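Local structure of transcription termination factor FttA (3AF6) at residues T9-D12 / Q13-D17; R329-S332 / P333-L337; G554-G557 / R558-S562. The protein probably terminates transcription by cleaving nascent RNA with a two-zinc nuclease centre and then degrading the released RNA from its 5' end. All coordinates share one frame; numbering follows the deposited sequence.

Contact 1. Residues T9-D12 / Q13-D17; sequences TQVD and QILRD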
loop_
_atom_site.group_PDB
_atom_site.type_symbol
_atom_site.label_atom_id
_atom_site.label_comp_id
_atom_site.label_asym_id
_atom_site.label_seq_id
_atom_site.Cartn_x
_atom_site.Cartn_y
_atom_site.Cartn_z
ATOM N N THR A 9 3.477 16.159 -28.312
ATOM C CA THR A 9 4.022 14.769 -28.239
ATOM C C THR A 9 4.702 14.388 -29.540
ATOM O O THR A 9 4.539 15.057 -30.554
ATOM C CB THR A 9 2.909 13.733 -27.996
ATOM O OG1 THR A 9 3.481 12.420 -27.943
ATOM C CG2 THR A 9 1.883 13.783 -29.124
ATOM N N GLN A 10 5.467 13.304 -29.499
ATOM C CA GLN A 10 6.159 12.796 -30.675
ATOM C C GLN A 10 6.388 11.310 -30.453
ATOM O O GLN A 10 7.420 10.756 -30.830
ATOM C CB GLN A 10 7.493 13.518 -30.881
ATOM C CG GLN A 10 8.516 13.332 -29.777
ATOM C CD GLN A 10 9.825 14.032 -30.094
ATOM O OE1 GLN A 10 9.846 15.231 -30.363
ATOM N NE2 GLN A 10 10.922 13.286 -30.067
ATOM N N VAL A 11 5.394 10.680 -29.837
ATOM C CA VAL A 11 5.435 9.264 -29.523
ATOM C C VAL A 11 5.427 8.361 -30.752
ATOM O O VAL A 11 6.371 7.605 -30.965
ATOM C CB VAL A 11 4.257 8.882 -28.606
ATOM C CG1 VAL A 11 2.941 9.252 -29.269
ATOM C CG2 VAL A 11 4.305 7.399 -28.281
ATOM N N ASP A 12 4.369 8.433 -31.557
ATOM C CA ASP A 12 4.272 7.588 -32.749
ATOM C C ASP A 12 5.450 7.829 -33.683
ATOM O O ASP A 12 5.749 7.018 -34.559
ATOM C CB ASP A 12 2.938 7.825 -33.474
ATOM C CG ASP A 12 2.636 9.291 -33.684
ATOM O OD1 ASP A 12 1.496 9.605 -34.088
ATOM O OD2 ASP A 12 3.538 10.125 -33.449
ATOM N N GLN A 13 6.120 8.953 -33.475
ATOM C CA GLN A 13 7.291 9.312 -34.250
ATOM C C GLN A 13 8.419 8.429 -33.709
ATOM O O GLN A 13 9.313 8.011 -34.443
ATOM C CB GLN A 13 7.593 10.791 -34.021
ATOM C CG GLN A 13 8.724 11.374 -34.838
ATOM C CD GLN A 13 8.911 12.856 -34.544
ATOM O OE1 GLN A 13 7.989 13.660 -34.722
ATOM N NE2 GLN A 13 10.105 13.224 -34.083
ATOM N N ILE A 14 8.348 8.145 -32.410
ATOM C CA ILE A 14 9.326 7.305 -31.719
ATOM C C ILE A 14 9.022 5.831 -31.978
ATOM O O ILE A 14 9.934 5.013 -32.082
ATOM C CB ILE A 14 9.305 7.561 -30.186
ATOM C CG1 ILE A 14 9.714 9.008 -29.899
ATOM C CG2 ILE A 14 10.232 6.583 -29.473
ATOM C CD1 ILE A 14 9.707 9.375 -28.437
ATOM N N LEU A 15 7.735 5.500 -32.063
ATOM C CA LEU A 15 7.300 4.132 -32.333
ATOM C C LEU A 15 7.749 3.771 -33.743
ATOM O O LEU A 15 8.080 2.624 -34.040
ATOM C CB LEU A 15 5.772 4.027 -32.244
ATOM C CG LEU A 15 5.123 3.944 -30.861
ATOM C CD1 LEU A 15 3.617 4.099 -30.983
ATOM C CD2 LEU A 15 5.470 2.616 -30.219
ATOM N N ARG A 16 7.753 4.775 -34.607
ATOM C CA ARG A 16 8.155 4.616 -35.994
ATOM C C ARG A 16 9.612 4.152 -36.066
ATOM O O ARG A 16 10.051 3.605 -37.075
ATOM C CB ARG A 16 7.966 5.951 -36.711
ATOM C CG ARG A 16 8.054 5.914 -38.217
ATOM C CD ARG A 16 7.612 7.255 -38.766
ATOM N NE ARG A 16 6.187 7.486 -38.531
ATOM C CZ ARG A 16 5.652 8.667 -38.234
ATOM N NH1 ARG A 16 4.343 8.772 -38.046
ATOM N NH2 ARG A 16 6.424 9.740 -38.106
ATOM N N ASP A 17 10.359 4.375 -34.989
ATOM C CA ASP A 17 11.756 3.956 -34.932
ATOM C C ASP A 17 11.852 2.653 -34.147
ATOM O O ASP A 17 12.791 1.878 -34.321
ATOM C CB ASP A 17 12.619 5.034 -34.271
ATOM C CG ASP A 17 12.617 6.336 -35.047
ATOM O OD1 ASP A 17 13.365 7.263 -34.664
ATOM O OD2 ASP A 17 11.863 6.435 -36.039
#
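Gln13 reaches back along the first turn of helix 11-22 to Gln10. Its CB lies 3.2 Å from Gln10 O, and the chain then runs out extended. CD comes level with the aliphatic part of Gln10, 4.0 Å from Gln10 CB. At the tip, Gln13 OE1 also faces Gln10 CB, while Gln13 NE2 sits 4.1 Å from Gln10 CD. The two side chains pass at a slant with their amide planes 33° apart; this is van der Waals contact. Gln13 takes this path because its CG is anti to the backbone N (chi1 -175°).

Just ahead of the helix, Thr9 OG1 accepts from Val11 N at 3.2 Å, an ST turn. The backbone then winds up: Leu15 N donates to Val11 O at 2.7 Å and Arg16 N to Asp12 O at 3.0 Å. Asp12 O also lies over one face of the Arg16 guanidinium, toward its rim. Val11 CG2 and Leu15 CD1 are 4.3 Å apart.

Val11 and Leu15 face Phe37 of strand 32-38 in KHa, while Gln10 and Ile14 lean on Pro182. Asp12 OD1 has a long, weak ion pair with Arg176. Asp12 OD2 and Arg16 NH1, 4.9 Å apart, are not in contact, though their opposite charges may attract weakly, and a carboxylate in the first turn would suit the helix dipole.

Contact 2. Residues R329-S332 / P333-L337; sequences RDIS and PDIRL
Asp330 and Arg336 are brought together by two torsions: the aspartate turns CG anti to its carbonyl carbon (chi1 -68°), and the arginine chain bends at chi3 (-70°), turning NH1 toward the Asp330 carboxylate. The side chains run side by side in the same direction. Arg336 NH1 makes a salt bridge to Asp330 OD2 at 3.0 Å, meeting the carboxylate at the edge of the guanidinium, although the place of OD2 is less sure. Arg336 NH1 also pairs with Glu183, and Arg336 NE and Asp330 N both bond to the bound ligand, probably the RNA analogue.

The backbone is a beta hairpin closed by a type I turn from Ser332 to Ile335. Strand 329-332 is an outermost strand of its metallo-beta-lactamase sheet; 335-341 pairs next with 349-355. Arg329 N to Leu337 O (2.8 Å) and Leu337 N to Arg329 O (2.9 Å) bond in both directions. Ile331 and Ser332 both face Ile335, a classic bulge: Ile335 O takes Ile331 N at 3.1 Å and Ser332 N only weakly. Asp334 N donates to Ser332 OG at 3.1 Å. Ile331 touches two neighbours, CG1 lying 3.8 Å from Ile335 CG2 and CD1 4.0 Å from Leu337 CB.

All of this is buried, so charge has to be met locally. The guanidinium would favour the ionised form of Asp330 and Glu183, while the Asp334 carboxylate is held by hydroxyls of Ser186, Thr209 and Ser212.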
loop_
_atom_site.group_PDB
_atom_site.type_symbol
_atom_site.label_atom_id
_atom_site.label_comp_id
_atom_site.label_asym_id
_atom_site.label_seq_id
_atom_site.Cartn_x
_atom_site.Cartn_y
_atom_site.Cartn_z
ATOM N N ARG A 329 10.638 1.030 -14.291
ATOM C CA ARG A 329 9.771 1.456 -15.389
ATOM C C ARG A 329 9.852 2.946 -15.675
ATOM O O ARG A 329 9.880 3.754 -14.755
ATOM C CB ARG A 329 8.307 1.107 -15.100
ATOM C CG ARG A 329 8.022 -0.371 -14.890
ATOM C CD ARG A 329 7.923 -1.147 -16.197
ATOM N NE ARG A 329 7.631 -2.558 -15.943
ATOM C CZ ARG A 329 8.550 -3.468 -15.626
ATOM N NH1 ARG A 329 9.829 -3.125 -15.536
ATOM N NH2 ARG A 329 8.187 -4.719 -15.369
ATOM N N ASP A 330 9.896 3.306 -16.955
ATOM C CA ASP A 330 9.921 4.710 -17.360
ATOM C C ASP A 330 8.511 5.279 -17.124
ATOM O O ASP A 330 7.527 4.758 -17.667
ATOM C CB ASP A 330 10.260 4.845 -18.853
ATOM C CG ASP A 330 11.689 4.436 -19.182
ATOM O OD1 ASP A 330 12.132 4.707 -20.317
ATOM O OD2 ASP A 330 12.375 3.842 -18.323
ATOM N N ILE A 331 8.396 6.329 -16.319
ATOM C CA ILE A 331 7.082 6.905 -16.092
ATOM C C ILE A 331 6.965 8.308 -16.677
ATOM O O ILE A 331 5.905 8.929 -16.617
ATOM C CB ILE A 331 6.711 6.932 -14.592
ATOM C CG1 ILE A 331 7.689 7.803 -13.800
ATOM C CG2 ILE A 331 6.682 5.511 -14.046
ATOM C CD1 ILE A 331 7.285 7.929 -12.335
ATOM N N SER A 332 8.060 8.789 -17.263
ATOM C CA SER A 332 8.108 10.108 -17.885
ATOM C C SER A 332 9.403 10.200 -18.684
ATOM O O SER A 332 10.319 9.412 -18.478
ATOM C CB SER A 332 8.084 11.219 -16.822
ATOM O OG SER A 332 9.386 11.735 -16.591
ATOM N N PRO A 333 9.504 11.177 -19.599
ATOM C CA PRO A 333 10.722 11.314 -20.400
ATOM C C PRO A 333 12.016 11.390 -19.600
ATOM O O PRO A 333 13.066 10.984 -20.089
ATOM C CB PRO A 333 10.459 12.585 -21.196
ATOM C CG PRO A 333 8.982 12.536 -21.401
ATOM C CD PRO A 333 8.484 12.149 -20.035
ATOM N N ASP A 334 11.958 11.897 -18.370
ATOM C CA ASP A 334 13.177 12.007 -17.573
ATOM C C ASP A 334 13.120 11.430 -16.161
ATOM O O ASP A 334 13.947 11.777 -15.323
ATOM C CB ASP A 334 13.624 13.472 -17.510
ATOM C CG ASP A 334 12.661 14.349 -16.729
ATOM O OD1 ASP A 334 11.493 13.949 -16.538
ATOM O OD2 ASP A 334 13.072 15.453 -16.316
ATOM N N ILE A 335 12.165 10.542 -15.898
ATOM C CA ILE A 335 12.044 9.934 -14.577
ATOM C C ILE A 335 11.784 8.448 -14.679
ATOM O O ILE A 335 10.855 8.028 -15.359
ATOM C CB ILE A 335 10.882 10.549 -13.758
ATOM C CG1 ILE A 335 11.172 12.018 -13.436
ATOM C CG2 ILE A 335 10.674 9.759 -12.470
ATOM C CD1 ILE A 335 10.079 12.690 -12.639
ATOM N N ARG A 336 12.597 7.651 -13.994
ATOM C CA ARG A 336 12.424 6.204 -13.996
ATOM C C ARG A 336 12.148 5.721 -12.580
ATOM O O ARG A 336 12.895 6.021 -11.642
ATOM C CB ARG A 336 13.664 5.513 -14.547
ATOM C CG ARG A 336 13.423 4.805 -15.861
ATOM C CD ARG A 336 14.542 3.840 -16.129
ATOM N NE ARG A 336 15.779 4.538 -16.445
ATOM C CZ ARG A 336 15.994 5.174 -17.590
ATOM N NH1 ARG A 336 15.050 5.188 -18.520
ATOM N NH2 ARG A 336 17.145 5.792 -17.805
ATOM N N LEU A 337 11.072 4.958 -12.438
ATOM C CA LEU A 337 10.640 4.452 -11.142
ATOM C C LEU A 337 10.956 3.003 -10.834
ATOM O O LEU A 337 10.907 2.132 -11.699
ATOM C CB LEU A 337 9.127 4.647 -10.994
ATOM C CG LEU A 337 8.455 4.056 -9.750
ATOM C CD1 LEU A 337 8.819 4.869 -8.508
ATOM C CD2 LEU A 337 6.943 4.055 -9.954
#

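Contact 3. Residues G554-G557 / R558-S562; sequences GTLG and RQVQS
Thr555 is the N-cap of helix 556-561 in the beta-CASP region, and its hydroxyl closes the first turn onto Arg558. With OG1 between the backbone N and the carbonyl carbon (chi1 58°), the oxygen faces the first turn and accepts from Arg558 N at 3.1 Å, in a nearly straight bond (170°). The same OG1 is hydrogen-bonded to Ala552 O, so the threonine ties the helix to the loop ahead of it. The two side chains cross at about a right angle, Arg558 CB lying 3.6 Å from Thr555 OG1.

Main-chain bonds follow in sequence. Gln559 N reaches Thr555 O weakly, Val560 N bonds to Leu556 O at 3.0 Å, and Gln561 N bonds to Gly557 O at 2.7 Å. One turn along, Leu556 CD1 touches Val560 CG2 at 3.8 Å; Phe534 and Ile567 close over this aliphatic pair. Leu556 CD1 also comes 4.0 Å from Gln559 OE1. Further on, Ser562 OG donates to Arg558 O at 2.6 Å, from above the carbonyl plane.

The Arg558 guanidinium is engaged elsewhere, in salt bridges with Glu620 and Glu553, while NE bonds to Gln551 O. Its three nitrogens therefore all have partners, which would hold the group in a fixed orientation. A hydroxyl that accepts from the amide three residues on, just ahead of a short helix, is the classic threonine N-cap.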
loop_
_atom_site.group_PDB
_atom_site.type_symbol
_atom_site.label_atom_id
_atom_site.label_comp_id
_atom_site.label_asym_id
_atom_site.label_seq_id
_atom_site.Cartn_x
_atom_site.Cartn_y
_atom_site.Cartn_z
ATOM N N GLY A 554 -3.873 15.346 18.308
ATOM C CA GLY A 554 -5.221 15.691 17.891
ATOM C C GLY A 554 -6.189 14.524 17.883
ATOM O O GLY A 554 -7.360 14.688 17.535
ATOM N N THR A 555 -5.711 13.344 18.268
ATOM C CA THR A 555 -6.550 12.144 18.298
ATOM C C THR A 555 -7.104 11.862 19.692
ATOM O O THR A 555 -6.515 12.261 20.695
ATOM C CB THR A 555 -5.754 10.895 17.866
ATOM O OG1 THR A 555 -4.621 10.741 18.728
ATOM C CG2 THR A 555 -5.276 11.019 16.424
ATOM N N LEU A 556 -8.240 11.177 19.749
ATOM C CA LEU A 556 -8.837 10.805 21.026
ATOM C C LEU A 556 -7.866 9.818 21.678
ATOM O O LEU A 556 -7.816 9.678 22.904
ATOM C CB LEU A 556 -10.192 10.127 20.802
ATOM C CG LEU A 556 -10.787 9.332 21.974
ATOM C CD1 LEU A 556 -10.904 10.223 23.198
ATOM C CD2 LEU A 556 -12.148 8.767 21.588
ATOM N N GLY A 557 -7.088 9.144 20.834
ATOM C CA GLY A 557 -6.121 8.171 21.308
ATOM C C GLY A 557 -5.001 8.760 22.141
ATOM O O GLY A 557 -4.759 8.305 23.261
ATOM N N ARG A 558 -4.302 9.761 21.609
ATOM C CA ARG A 558 -3.216 10.374 22.366
ATOM C C ARG A 558 -3.779 10.967 23.650
ATOM O O ARG A 558 -3.149 10.922 24.705
ATOM C CB ARG A 558 -2.522 11.474 21.555
ATOM C CG ARG A 558 -1.678 12.407 22.420
ATOM C CD ARG A 558 -0.853 13.388 21.605
ATOM N NE ARG A 558 0.207 12.720 20.856
ATOM C CZ ARG A 558 1.308 13.322 20.412
ATOM N NH1 ARG A 558 1.495 14.616 20.643
ATOM N NH2 ARG A 558 2.224 12.627 19.747
ATOM N N GLN A 559 -4.982 11.515 23.543
ATOM C CA GLN A 559 -5.662 12.125 24.669
ATOM C C GLN A 559 -5.820 11.105 25.794
ATOM O O GLN A 559 -5.462 11.375 26.941
ATOM C CB GLN A 559 -7.018 12.647 24.202
ATOM C CG GLN A 559 -7.695 13.599 25.162
ATOM C CD GLN A 559 -8.739 14.455 24.467
ATOM O OE1 GLN A 559 -9.685 13.941 23.869
ATOM N NE2 GLN A 559 -8.568 15.770 24.540
ATOM N N VAL A 560 -6.347 9.931 25.458
ATOM C CA VAL A 560 -6.535 8.860 26.434
ATOM C C VAL A 560 -5.178 8.346 26.921
ATOM O O VAL A 560 -4.953 8.155 28.121
ATOM C CB VAL A 560 -7.291 7.673 25.816
ATOM C CG1 VAL A 560 -7.371 6.530 26.816
ATOM C CG2 VAL A 560 -8.670 8.111 25.372
ATOM N N GLN A 561 -4.285 8.129 25.961
ATOM C CA GLN A 561 -2.940 7.632 26.214
ATOM C C GLN A 561 -2.146 8.580 27.101
ATOM O O GLN A 561 -1.183 8.175 27.744
ATOM C CB GLN A 561 -2.211 7.453 24.882
ATOM C CG GLN A 561 -0.895 6.717 24.977
ATOM C CD GLN A 561 -0.053 6.868 23.723
ATOM O OE1 GLN A 561 0.700 5.964 23.356
ATOM N NE2 GLN A 561 -0.166 8.020 23.069
ATOM N N SER A 562 -2.553 9.843 27.138
ATOM C CA SER A 562 -1.849 10.844 27.936
ATOM C C SER A 562 -2.262 10.897 29.396
ATOM O O SER A 562 -1.614 11.562 30.204
ATOM C CB SER A 562 -2.019 12.228 27.310
ATOM O OG SER A 562 -1.347 12.290 26.063
#

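The contacts follow one another along the chain, and none touches another. Contacts 1 and 2 are neighbours, with centres about 17 Å apart and nearest atoms about 8 Å. Arg180, after helix 164-178, meets both Thr9 and Pro333, joining the KHa helix start to the edge hairpin of the metallo-beta-lactamase sheet. Contact 2 meets the bound ligand, probably the RNA analogue, through Asp330 and Arg336, away from the zinc site. Contact 3 lies on the opposite side of the chain's centre, about 57 Å from contact 1 and 42 Å from contact 2 between centres. It is near the nuclease site: the Thr555 side chain is about 12 Å from a zinc ion and about 10 Å from that of Asp260.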